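Local atomic coordinates of NADH dehydrogenase (Methanothermobacter marburgensis, PDB entry 4R81), a protein that binds flavin mononucleotide in a flavodoxin-like fold and probably passes electrons from NAD(P)H to quinones. Residues L51-E54 / E55-E59; E70-M73 / E74-R78; D142-T146 / G147-S151. All coordinates share one frame; numbering follows the deposited sequence.

Interaction 1. Residues L51-E54 / E55-E59; sequences LSQE and EYLRE. With FMN (flavin mononucleotide), chain F.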
ATOM      1  N   LEU A  51      10.594  -5.956  -2.716  1.00 18.04           N
ATOM      2  CA  LEU A  51      11.316  -6.913  -1.886  1.00 18.51           C
ATOM      3  C   LEU A  51      11.651  -8.113  -2.761  1.00 18.37           C
ATOM      4  O   LEU A  51      10.746  -8.786  -3.262  1.00 19.61           O
ATOM      5  CB  LEU A  51      10.452  -7.378  -0.719  1.00 18.67           C
ATOM      6  CG  LEU A  51      11.176  -8.212   0.338  1.00 18.71           C
ATOM      7  CD1 LEU A  51      12.097  -7.316   1.132  1.00 19.69           C
ATOM      8  CD2 LEU A  51      10.184  -8.928   1.251  1.00 19.59           C
ATOM      9  N   SER A  52      12.941  -8.384  -2.941  1.00 18.90           N
ATOM     10  CA  SER A  52      13.388  -9.492  -3.786  1.00 19.28           C
ATOM     11  C   SER A  52      13.275 -10.848  -3.088  1.00 20.56           C
ATOM     12  O   SER A  52      13.068 -10.928  -1.877  1.00 22.31           O
ATOM     13  CB  SER A  52      14.835  -9.276  -4.208  1.00 21.65           C
ATOM     14  OG  SER A  52      15.688  -9.400  -3.086  1.00 23.19           O
ATOM     15  N   GLN A  53      13.428 -11.918  -3.862  1.00 20.16           N
ATOM     16  CA  GLN A  53      13.418 -13.262  -3.300  1.00 21.77           C
ATOM     17  C   GLN A  53      14.495 -13.418  -2.226  1.00 21.95           C
ATOM     18  O   GLN A  53      14.242 -13.990  -1.158  1.00 20.84           O
ATOM     19  CB  GLN A  53      13.594 -14.309  -4.406  1.00 22.94           C
ATOM     20  CG  GLN A  53      13.933 -15.716  -3.914  1.00 25.96           C
ATOM     21  CD  GLN A  53      12.829 -16.343  -3.081  1.00 28.34           C
ATOM     22  OE1 GLN A  53      11.756 -15.764  -2.907  1.00 27.87           O
ATOM     23  NE2 GLN A  53      13.090 -17.540  -2.564  1.00 30.22           N
ATOM     24  N   GLU A  54      15.682 -12.880  -2.497  1.00 23.23           N
ATOM     25  CA  GLU A  54      16.796 -12.988  -1.564  1.00 25.61           C
ATOM     26  C   GLU A  54      16.520 -12.245  -0.256  1.00 24.89           C
ATOM     27  O   GLU A  54      16.806 -12.754   0.828  1.00 26.38           O
ATOM     28  CB  GLU A  54      18.094 -12.496  -2.213  1.00 28.00           C
ATOM     29  CG  GLU A  54      18.591 -13.382  -3.353  1.00 30.95           C
ATOM     30  CD  GLU A  54      17.894 -13.105  -4.680  1.00 34.44           C
ATOM     31  OE1 GLU A  54      17.008 -12.223  -4.737  1.00 33.98           O
ATOM     32  OE2 GLU A  54      18.245 -13.767  -5.676  1.00 37.84           O
ATOM     33  N   GLU A  55      15.958 -11.044  -0.357  1.00 22.77           N
ATOM     34  CA  GLU A  55      15.589 -10.283   0.831  1.00 22.94           C
ATOM     35  C   GLU A  55      14.469 -10.980   1.597  1.00 22.66           C
ATOM     36  O   GLU A  55      14.478 -11.023   2.827  1.00 24.18           O
ATOM     37  CB  GLU A  55      15.131  -8.884   0.442  1.00 24.33           C
ATOM     38  CG  GLU A  55      16.180  -8.000  -0.183  1.00 26.64           C
ATOM     39  CD  GLU A  55      15.577  -6.706  -0.676  1.00 30.25           C
ATOM     40  OE1 GLU A  55      14.958  -6.717  -1.757  1.00 30.86           O
ATOM     41  OE2 GLU A  55      15.692  -5.680   0.028  1.00 32.89           O
ATOM     42  N   TYR A  56      13.504 -11.517   0.861  1.00 20.88           N
ATOM     43  CA  TYR A  56      12.393 -12.242   1.468  1.00 21.79           C
ATOM     44  C   TYR A  56      12.897 -13.396   2.328  1.00 23.54           C
ATOM     45  O   TYR A  56      12.484 -13.549   3.484  1.00 23.77           O
ATOM     46  CB  TYR A  56      11.437 -12.764   0.392  1.00 21.53           C
ATOM     47  CG  TYR A  56      10.453 -13.773   0.923  1.00 21.15           C
ATOM     48  CD1 TYR A  56       9.317 -13.367   1.612  1.00 20.87           C
ATOM     49  CD2 TYR A  56      10.671 -15.136   0.758  1.00 21.99           C
ATOM     50  CE1 TYR A  56       8.420 -14.292   2.109  1.00 21.45           C
ATOM     51  CE2 TYR A  56       9.782 -16.069   1.258  1.00 23.01           C
ATOM     52  CZ  TYR A  56       8.658 -15.641   1.930  1.00 23.20           C
ATOM     53  OH  TYR A  56       7.770 -16.564   2.429  1.00 23.87           O
ATOM     54  N   LEU A  57      13.792 -14.205   1.771  1.00 23.46           N
ATOM     55  CA  LEU A  57      14.336 -15.332   2.518  1.00 24.30           C
ATOM     56  C   LEU A  57      15.014 -14.871   3.791  1.00 24.23           C
ATOM     57  O   LEU A  57      14.888 -15.518   4.833  1.00 25.99           O
ATOM     58  CB  LEU A  57      15.318 -16.133   1.670  1.00 25.62           C
ATOM     59  CG  LEU A  57      14.685 -17.001   0.590  1.00 27.40           C
ATOM     60  CD1 LEU A  57      15.757 -17.774  -0.143  1.00 28.41           C
ATOM     61  CD2 LEU A  57      13.673 -17.948   1.209  1.00 27.79           C
ATOM     62  N   ARG A  58      15.723 -13.750   3.700  1.00 24.68           N
ATOM     63  CA  ARG A  58      16.434 -13.183   4.838  1.00 24.87           C
ATOM     64  C   ARG A  58      15.450 -12.768   5.927  1.00 26.28           C
ATOM     65  O   ARG A  58      15.660 -13.047   7.104  1.00 28.47           O
ATOM     66  CB  ARG A  58      17.293 -11.993   4.381  1.00 25.87           C
ATOM     67  CG  ARG A  58      18.240 -11.423   5.439  1.00 28.64           C
ATOM     68  CD  ARG A  58      17.644 -10.213   6.146  1.00 29.91           C
ATOM     69  NE  ARG A  58      18.544  -9.631   7.145  1.00 30.98           N
ATOM     70  CZ  ARG A  58      18.133  -8.932   8.201  1.00 31.03           C
ATOM     71  NH1 ARG A  58      16.832  -8.729   8.404  1.00 29.45           N
ATOM     72  NH2 ARG A  58      19.017  -8.440   9.056  1.00 32.17           N
ATOM     73  N   GLU A  59      14.375 -12.097   5.526  1.00 25.60           N
ATOM     74  CA  GLU A  59      13.359 -11.643   6.471  1.00 24.72           C
ATOM     75  C   GLU A  59      12.627 -12.801   7.152  1.00 26.04           C
ATOM     76  O   GLU A  59      12.387 -12.766   8.363  1.00 26.60           O
ATOM     77  CB  GLU A  59      12.373 -10.707   5.769  1.00 24.52           C
ATOM     78  CG  GLU A  59      13.041  -9.448   5.235  1.00 25.36           C
ATOM     79  CD  GLU A  59      13.768  -8.676   6.319  1.00 27.45           C
ATOM     80  OE1 GLU A  59      13.122  -8.330   7.337  1.00 27.99           O
ATOM     81  OE2 GLU A  59      14.987  -8.423   6.163  1.00 28.53           O
TER
HETATM   82  N1  FMN F 300       1.881 -10.417   8.925  1.00 18.73           N
HETATM   83  C2  FMN F 300       0.849  -9.685   9.483  1.00 19.00           C
HETATM   84  O2  FMN F 300      -0.059 -10.243  10.094  1.00 19.49           O
HETATM   85  N3  FMN F 300       0.828  -8.318   9.362  1.00 19.08           N
HETATM   86  C4  FMN F 300       1.831  -7.651   8.690  1.00 19.23           C
HETATM   87  O4  FMN F 300       1.786  -6.428   8.591  1.00 21.43           O
HETATM   88  C4A FMN F 300       2.880  -8.365   8.124  1.00 18.42           C
HETATM   89  N5  FMN F 300       3.893  -7.714   7.444  1.00 19.16           N
HETATM   90  C5A FMN F 300       4.913  -8.449   6.868  1.00 17.88           C
HETATM   91  C6  FMN F 300       5.930  -7.800   6.175  1.00 18.71           C
HETATM   92  C7  FMN F 300       6.962  -8.535   5.604  1.00 19.96           C
HETATM   93  C7M FMN F 300       8.044  -7.840   4.847  1.00 20.87           C
HETATM   94  C8  FMN F 300       6.985  -9.919   5.721  1.00 20.09           C
HETATM   95  C8M FMN F 300       8.098 -10.710   5.106  1.00 22.81           C
HETATM   96  C9  FMN F 300       5.969 -10.561   6.417  1.00 18.69           C
HETATM   97  C9A FMN F 300       4.929  -9.835   6.992  1.00 18.72           C
HETATM   98  N10 FMN F 300       3.920 -10.474   7.695  1.00 18.96           N
HETATM   99  C10 FMN F 300       2.889  -9.751   8.245  1.00 19.71           C
HETATM  100  C1' FMN F 300       3.872 -11.968   7.804  1.00 18.95           C
HETATM  101  C2' FMN F 300       3.340 -12.458   6.446  1.00 18.44           C
HETATM  102  O2' FMN F 300       1.994 -12.081   6.191  1.00 17.71           O
HETATM  103  C3' FMN F 300       3.491 -13.959   6.339  1.00 21.95           C
HETATM  104  O3' FMN F 300       4.874 -14.253   6.339  1.00 25.23           O
HETATM  105  C4' FMN F 300       2.882 -14.457   5.043  1.00 20.79           C
HETATM  106  O4' FMN F 300       1.474 -14.456   5.114  1.00 20.65           O
HETATM  107  C5' FMN F 300       3.364 -15.861   4.733  1.00 22.35           C
HETATM  108  O5' FMN F 300       3.049 -16.133   3.390  1.00 21.30           O
HETATM  109  P   FMN F 300       4.229 -16.591   2.405  1.00 20.28           P
HETATM  110  O1P FMN F 300       4.815 -17.905   2.891  1.00 21.86           O
HETATM  111  O2P FMN F 300       3.625 -16.728   1.027  1.00 21.47           O
HETATM  112  O3P FMN F 300       5.315 -15.546   2.416  1.00 20.18           O
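Ser52 holds OG between its backbone N and carbonyl carbon (chi1 68°), while Glu55 turns CG back beside its own N (chi1 -65°), and these torsions fold the two side chains together at the start of helix 53-61. Ser52 OG accepts from Glu55 N at 3.2 Å. In return Glu55 OE1 receives Ser52 N at 2.9 Å in an almost straight bond (176°), and Ser52 OG donates to Glu55 OE1, at 3.1 Å on its anti lone pair. Two donors grip one oxygen. This is a capping box: serine is short enough to reach a first-turn amide, glutamate long enough to return to the N-cap. The other oxygen, Glu55 OE2, pairs with Arg106. Around the box runs a hydrophobic staple, Leu51 CD2 lying 4.1 Å from Tyr56 CB, while Leu51 CD1 rests 3.5 Å from Glu55 CB. At the subunit interface Gln53 NE2 lies 3.6 Å from Leu57 CG, and Gln53 OE1 bonds to Ser14 of the second subunit. Tyr56 turns away from the helix start, and its OH donates to FMN O3P at 2.7 Å, the phosphate oxygen lying near the ring plane. His12 of the second subunit meets this ring edge-to-face and also binds the flavin.

Interaction 2. Residues E70-M73 / E74-R78; sequences EDVM and EEHER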
ATOM      1  N   GLU A  70      22.882  -2.806   0.376  1.00 27.31           N
ATOM      2  CA  GLU A  70      23.520  -1.516   0.612  1.00 28.13           C
ATOM      3  C   GLU A  70      22.538  -0.343   0.658  1.00 26.92           C
ATOM      4  O   GLU A  70      22.714   0.586   1.450  1.00 26.98           O
ATOM      5  CB  GLU A  70      24.625  -1.262  -0.421  1.00 30.23           C
ATOM      6  CG  GLU A  70      25.910  -2.048  -0.156  1.00 32.10           C
ATOM      7  CD  GLU A  70      26.729  -2.291  -1.409  1.00 35.52           C
ATOM      8  OE1 GLU A  70      26.122  -2.397  -2.501  1.00 38.76           O
ATOM      9  OE2 GLU A  70      27.974  -2.390  -1.301  1.00 32.52           O
ATOM     10  N   ASP A  71      21.499  -0.384  -0.170  1.00 25.84           N
ATOM     11  CA  ASP A  71      20.560   0.728  -0.206  1.00 26.11           C
ATOM     12  C   ASP A  71      19.741   0.799   1.080  1.00 24.82           C
ATOM     13  O   ASP A  71      19.447   1.887   1.581  1.00 24.61           O
ATOM     14  CB  ASP A  71      19.682   0.701  -1.469  1.00 26.87           C
ATOM     15  CG  ASP A  71      18.900  -0.591  -1.634  1.00 27.58           C
ATOM     16  OD1 ASP A  71      19.148  -1.580  -0.903  1.00 26.03           O
ATOM     17  OD2 ASP A  71      18.025  -0.617  -2.529  1.00 27.80           O
ATOM     18  N   VAL A  72      19.407  -0.366   1.626  1.00 24.17           N
ATOM     19  CA  VAL A  72      18.712  -0.441   2.908  1.00 23.78           C
ATOM     20  C   VAL A  72      19.608   0.048   4.052  1.00 23.78           C
ATOM     21  O   VAL A  72      19.158   0.797   4.927  1.00 24.17           O
ATOM     22  CB  VAL A  72      18.190  -1.871   3.188  1.00 22.55           C
ATOM     23  CG1 VAL A  72      17.594  -1.962   4.585  1.00 23.02           C
ATOM     24  CG2 VAL A  72      17.148  -2.261   2.144  1.00 22.04           C
ATOM     25  N   MET A  73      20.879  -0.353   4.026  1.00 24.44           N
ATOM     26  CA  MET A  73      21.843   0.096   5.031  1.00 25.42           C
ATOM     27  C   MET A  73      21.951   1.620   5.045  1.00 25.54           C
ATOM     28  O   MET A  73      22.013   2.239   6.111  1.00 26.32           O
ATOM     29  CB  MET A  73      23.218  -0.538   4.791  1.00 26.88           C
ATOM     30  CG  MET A  73      23.213  -2.049   4.873  1.00 30.64           C
ATOM     31  SD  MET A  73      24.841  -2.772   4.604  1.00 35.50           S
ATOM     32  CE  MET A  73      25.662  -2.288   6.121  1.00 35.74           C
ATOM     33  N   GLU A  74      21.956   2.221   3.858  1.00 25.78           N
ATOM     34  CA  GLU A  74      22.007   3.675   3.732  1.00 26.11           C
ATOM     35  C   GLU A  74      20.768   4.339   4.329  1.00 23.56           C
ATOM     36  O   GLU A  74      20.869   5.387   4.965  1.00 23.63           O
ATOM     37  CB  GLU A  74      22.182   4.089   2.263  1.00 28.79           C
ATOM     38  CG  GLU A  74      21.879   5.557   1.973  1.00 31.69           C
ATOM     39  CD  GLU A  74      22.943   6.507   2.499  1.00 35.50           C
ATOM     40  OE1 GLU A  74      24.058   6.039   2.831  1.00 36.80           O
ATOM     41  OE2 GLU A  74      22.666   7.728   2.571  1.00 37.04           O
ATOM     42  N   GLU A  75      19.601   3.731   4.131  1.00 21.72           N
ATOM     43  CA  GLU A  75      18.379   4.271   4.725  1.00 21.21           C
ATOM     44  C   GLU A  75      18.458   4.225   6.249  1.00 22.54           C
ATOM     45  O   GLU A  75      18.053   5.170   6.932  1.00 22.66           O
ATOM     46  CB  GLU A  75      17.140   3.530   4.214  1.00 21.43           C
ATOM     47  CG  GLU A  75      16.879   3.740   2.723  1.00 21.72           C
ATOM     48  CD  GLU A  75      16.742   5.209   2.358  1.00 21.50           C
ATOM     49  OE1 GLU A  75      15.775   5.860   2.832  1.00 20.70           O
ATOM     50  OE2 GLU A  75      17.612   5.722   1.607  1.00 20.45           O
ATOM     51  N   HIS A  76      18.996   3.132   6.780  1.00 22.60           N
ATOM     52  CA  HIS A  76      19.132   2.999   8.225  1.00 22.18           C
ATOM     53  C   HIS A  76      20.090   4.051   8.794  1.00 23.98           C
ATOM     54  O   HIS A  76      19.861   4.571   9.884  1.00 25.11           O
ATOM     55  CB  HIS A  76      19.558   1.579   8.604  1.00 22.48           C
ATOM     56  CG  HIS A  76      18.507   0.549   8.333  1.00 22.29           C
ATOM     57  ND1 HIS A  76      18.675  -0.787   8.631  1.00 22.58           N
ATOM     58  CD2 HIS A  76      17.267   0.662   7.799  1.00 22.44           C
ATOM     59  CE1 HIS A  76      17.589  -1.453   8.284  1.00 21.80           C
ATOM     60  NE2 HIS A  76      16.719  -0.599   7.774  1.00 21.73           N
ATOM     61  N   GLU A  77      21.148   4.372   8.052  1.00 24.86           N
ATOM     62  CA  GLU A  77      22.056   5.442   8.466  1.00 26.00           C
ATOM     63  C   GLU A  77      21.356   6.799   8.485  1.00 25.19           C
ATOM     64  O   GLU A  77      21.527   7.583   9.422  1.00 24.70           O
ATOM     65  CB  GLU A  77      23.276   5.503   7.550  1.00 31.28           C
ATOM     66  CG  GLU A  77      24.205   4.316   7.659  1.00 35.92           C
ATOM     67  CD  GLU A  77      25.540   4.575   6.990  1.00 40.85           C
ATOM     68  OE1 GLU A  77      26.014   5.732   7.045  1.00 42.42           O
ATOM     69  OE2 GLU A  77      26.112   3.626   6.408  1.00 43.41           O
ATOM     70  N   ARG A  78      20.576   7.073   7.445  1.00 23.63           N
ATOM     71  CA  ARG A  78      19.818   8.321   7.363  1.00 23.08           C
ATOM     72  C   ARG A  78      18.833   8.464   8.522  1.00 22.93           C
ATOM     73  O   ARG A  78      18.731   9.533   9.133  1.00 22.60           O
ATOM     74  CB  ARG A  78      19.089   8.411   6.019  1.00 22.43           C
ATOM     75  CG  ARG A  78      20.039   8.547   4.836  1.00 24.39           C
ATOM     76  CD  ARG A  78      19.318   8.432   3.503  1.00 25.38           C
ATOM     77  NE  ARG A  78      20.239   8.546   2.375  1.00 27.90           N
ATOM     78  CZ  ARG A  78      19.859   8.742   1.118  1.00 29.52           C
ATOM     79  NH1 ARG A  78      18.571   8.865   0.825  1.00 30.36           N
ATOM     80  NH2 ARG A  78      20.765   8.833   0.155  1.00 30.12           N
TER
HETATM   81  O   HOH W   1      19.096   4.259   0.031  1.00 25.53           O
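Glu74 sends its backbone N to Glu70 O at 3.0 Å, one rung of the i to i+4 ladder of helix 70-80, and its CB rests against the carbonyls of Glu70 and Asp71. Its chain bends at chi2 (73°), which carries the carboxylate along the helix to Arg78. Glu75 follows, with its N bonded to Asp71 O at 3.2 Å. This side chain is curled, and a water donates both to Asp71 O, at 2.9 Å, and to Glu75 OE2, at 2.6 Å, tying the carboxylate back to the previous turn; Glu75 OE1 meets Tyr7 OH and Trp103 NE1, so the buried acid has polar partners at both oxygens. His76 lies side by side with Val72, whose CG1 sits over a ring face 3.9 Å from the centroid, a CH-pi contact suited to the methyl of a branched side chain lying over a flat ring. Its NE2 bonds to Val107 O, and Tyr112 stacks on the imidazole. Glu77 belongs to the exposed side, where its N donates to Met73 O at 3.0 Å. Arg78 ends the run: its NE meets Glu74 OE2 at 2.6 Å, in the guanidinium plane and on the anti lone pair, whereas its NH1 pairs with Glu75 OE2 by charge alone, that oxygen lying well out of the plane. The three form a salt-bridge network. Through Val72 on Arg106 and Glu75 on Val107 the helix packs against helix 98-107, with Asp71 salt-bridged to Arg106, while Tyr7 joins Glu75 and Arg78 to strand 5-10 of the central sheet.

Interaction 3. Residues D142-T146 / G147-S151; sequences DLEGT and GIAES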
ATOM      1  N   ASP A 142     -14.821  13.750   3.982  1.00 34.55           N
ATOM      2  CA  ASP A 142     -15.351  12.600   3.263  1.00 33.58           C
ATOM      3  C   ASP A 142     -14.600  11.324   3.631  1.00 29.43           C
ATOM      4  O   ASP A 142     -15.207  10.266   3.769  1.00 29.39           O
ATOM      5  CB  ASP A 142     -15.323  12.844   1.752  1.00 37.94           C
ATOM      6  CG  ASP A 142     -16.370  13.852   1.309  1.00 42.50           C
ATOM      7  OD1 ASP A 142     -17.530  13.749   1.765  1.00 45.18           O
ATOM      8  OD2 ASP A 142     -16.033  14.752   0.513  1.00 44.54           O
ATOM      9  N   LEU A 143     -13.288  11.426   3.808  1.00 27.26           N
ATOM     10  CA  LEU A 143     -12.487  10.266   4.215  1.00 25.55           C
ATOM     11  C   LEU A 143     -12.774   9.828   5.655  1.00 25.35           C
ATOM     12  O   LEU A 143     -12.767   8.633   5.954  1.00 25.88           O
ATOM     13  CB  LEU A 143     -10.989  10.539   4.036  1.00 23.34           C
ATOM     14  CG  LEU A 143     -10.478  10.738   2.607  1.00 23.07           C
ATOM     15  CD1 LEU A 143      -9.008  11.115   2.650  1.00 24.84           C
ATOM     16  CD2 LEU A 143     -10.684   9.491   1.749  1.00 25.10           C
ATOM     17  N   GLU A 144     -13.011  10.792   6.546  1.00 25.54           N
ATOM     18  CA  GLU A 144     -13.417  10.473   7.915  1.00 26.43           C
ATOM     19  C   GLU A 144     -14.772   9.788   7.876  1.00 28.12           C
ATOM     20  O   GLU A 144     -15.011   8.805   8.584  1.00 27.60           O
ATOM     21  CB  GLU A 144     -13.500  11.736   8.779  1.00 27.05           C
ATOM     22  CG  GLU A 144     -12.158  12.374   9.111  1.00 29.75           C
ATOM     23  CD  GLU A 144     -11.336  11.588  10.121  1.00 31.30           C
ATOM     24  OE1 GLU A 144     -11.834  10.589  10.673  1.00 30.88           O
ATOM     25  OE2 GLU A 144     -10.174  11.984  10.367  1.00 34.14           O
ATOM     26  N   GLY A 145     -15.656  10.308   7.031  1.00 28.04           N
ATOM     27  CA  GLY A 145     -17.005   9.793   6.943  1.00 28.43           C
ATOM     28  C   GLY A 145     -17.074   8.364   6.443  1.00 29.10           C
ATOM     29  O   GLY A 145     -17.882   7.577   6.930  1.00 30.45           O
ATOM     30  N   THR A 146     -16.226   8.021   5.476  1.00 28.40           N
ATOM     31  CA  THR A 146     -16.269   6.685   4.871  1.00 28.30           C
ATOM     32  C   THR A 146     -15.479   5.599   5.610  1.00 29.96           C
ATOM     33  O   THR A 146     -15.643   4.415   5.326  1.00 33.05           O
ATOM     34  CB  THR A 146     -15.786   6.701   3.414  1.00 27.47           C
ATOM     35  OG1 THR A 146     -14.427   7.152   3.369  1.00 28.78           O
ATOM     36  CG2 THR A 146     -16.655   7.617   2.566  1.00 27.92           C
ATOM     37  N   GLY A 147     -14.614   5.990   6.536  1.00 27.94           N
ATOM     38  CA  GLY A 147     -13.799   5.013   7.237  1.00 26.57           C
ATOM     39  C   GLY A 147     -12.385   4.890   6.695  1.00 25.66           C
ATOM     40  O   GLY A 147     -11.551   4.183   7.269  1.00 24.66           O
ATOM     41  N   ILE A 148     -12.105   5.573   5.590  1.00 23.42           N
ATOM     42  CA  ILE A 148     -10.772   5.520   4.993  1.00 23.54           C
ATOM     43  C   ILE A 148      -9.726   6.226   5.877  1.00 21.56           C
ATOM     44  O   ILE A 148      -8.629   5.706   6.073  1.00 21.94           O
ATOM     45  CB  ILE A 148     -10.756   6.067   3.545  1.00 25.53           C
ATOM     46  CG1 ILE A 148     -11.574   5.159   2.624  1.00 26.66           C
ATOM     47  CG2 ILE A 148      -9.333   6.153   3.019  1.00 25.86           C
ATOM     48  CD1 ILE A 148     -10.924   3.808   2.350  1.00 26.61           C
ATOM     49  N   ALA A 149     -10.066   7.392   6.427  1.00 20.64           N
ATOM     50  CA  ALA A 149      -9.131   8.096   7.311  1.00 21.17           C
ATOM     51  C   ALA A 149      -8.709   7.223   8.500  1.00 21.85           C
ATOM     52  O   ALA A 149      -7.529   7.158   8.850  1.00 20.70           O
ATOM     53  CB  ALA A 149      -9.724   9.425   7.801  1.00 20.46           C
ATOM     54  N   GLU A 150      -9.681   6.545   9.104  1.00 24.35           N
ATOM     55  CA  GLU A 150      -9.419   5.648  10.222  1.00 24.71           C
ATOM     56  C   GLU A 150      -8.536   4.469   9.807  1.00 24.18           C
ATOM     57  O   GLU A 150      -7.630   4.067  10.541  1.00 22.64           O
ATOM     58  CB  GLU A 150     -10.744   5.157  10.804  1.00 26.92           C
ATOM     59  CG  GLU A 150     -10.615   4.188  11.957  1.00 31.56           C
ATOM     60  CD  GLU A 150     -11.929   4.009  12.695  1.00 34.89           C
ATOM     61  OE1 GLU A 150     -12.771   4.935  12.641  1.00 36.35           O
ATOM     62  OE2 GLU A 150     -12.128   2.947  13.323  1.00 35.72           O
ATOM     63  N   SER A 151      -8.802   3.923   8.625  1.00 23.44           N
ATOM     64  CA  SER A 151      -7.997   2.835   8.092  1.00 25.07           C
ATOM     65  C   SER A 151      -6.560   3.291   7.947  1.00 25.62           C
ATOM     66  O   SER A 151      -5.619   2.576   8.309  1.00 25.62           O
ATOM     67  CB  SER A 151      -8.532   2.402   6.730  1.00 26.48           C
ATOM     68  OG  SER A 151      -9.847   1.888   6.851  1.00 28.31           O
TER
HETATM   69  O   HOH W   2     -12.606   7.256   9.010  1.00 28.03           O
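Leu143 and Ile148 make the tight inner side of this junction: Leu143 CD2 lies 3.8 Å from Ile148 CG2, and Leu143 CB is 4.1 Å from Ala149 CB. Leu143 and Ala149 also press on Ile173 of strand 169-174, and the side chain of Leu143 comes within about 4 Å of FMN, which suits hydrocarbon side chains. Between helices 140-146 and 148-162 the chain turns at Gly147, whose positive phi (100°) would drive any CB into the oxygen of Thr146, so only a residue without a side chain fits comfortably. Across this turn Ala149 N reaches Leu143 O at 3.0 Å, almost straight (177°), although from above the carbonyl plane. The outer side is looser and wetter: a water links Glu144 O, at 2.9 Å, to Glu150 N, and exposed Thr146 turns OG1 back to Asp142 O at 3.2 Å, from the face opposite Thr146 N. Between the two sides Glu144, bent at chi2 (-72°), lays its carboxylate over the buried methyl of Ala149, CD to CB 3.6 Å, while OE2 forms a salt bridge with Arg153. Replacing Glu144 with an alanine would probably leave Arg153 without this mate and strip the cover from the Ala149 methyl.

In the fold
All three contacts lie in one flavodoxin-like domain and follow one another along the chain without interleaving. Interactions 1 and 2 occupy successive helices, 53-61 and 70-80, between strands 36-41 and 84-90; their centres are 16 Å apart, they touch where Glu55 OE2 packs on Val72 CG2, and Arg106 of helix 98-107 pairs with acids from both. Interaction 3 comes later, after strand 129-135, about 34 Å from either centre; it and interaction 2 lie on opposite sides of the chain's centre. Interactions 1 and 3 both touch the second subunit and each comes close to FMN, so the dimer builds its flavin sites from both chains.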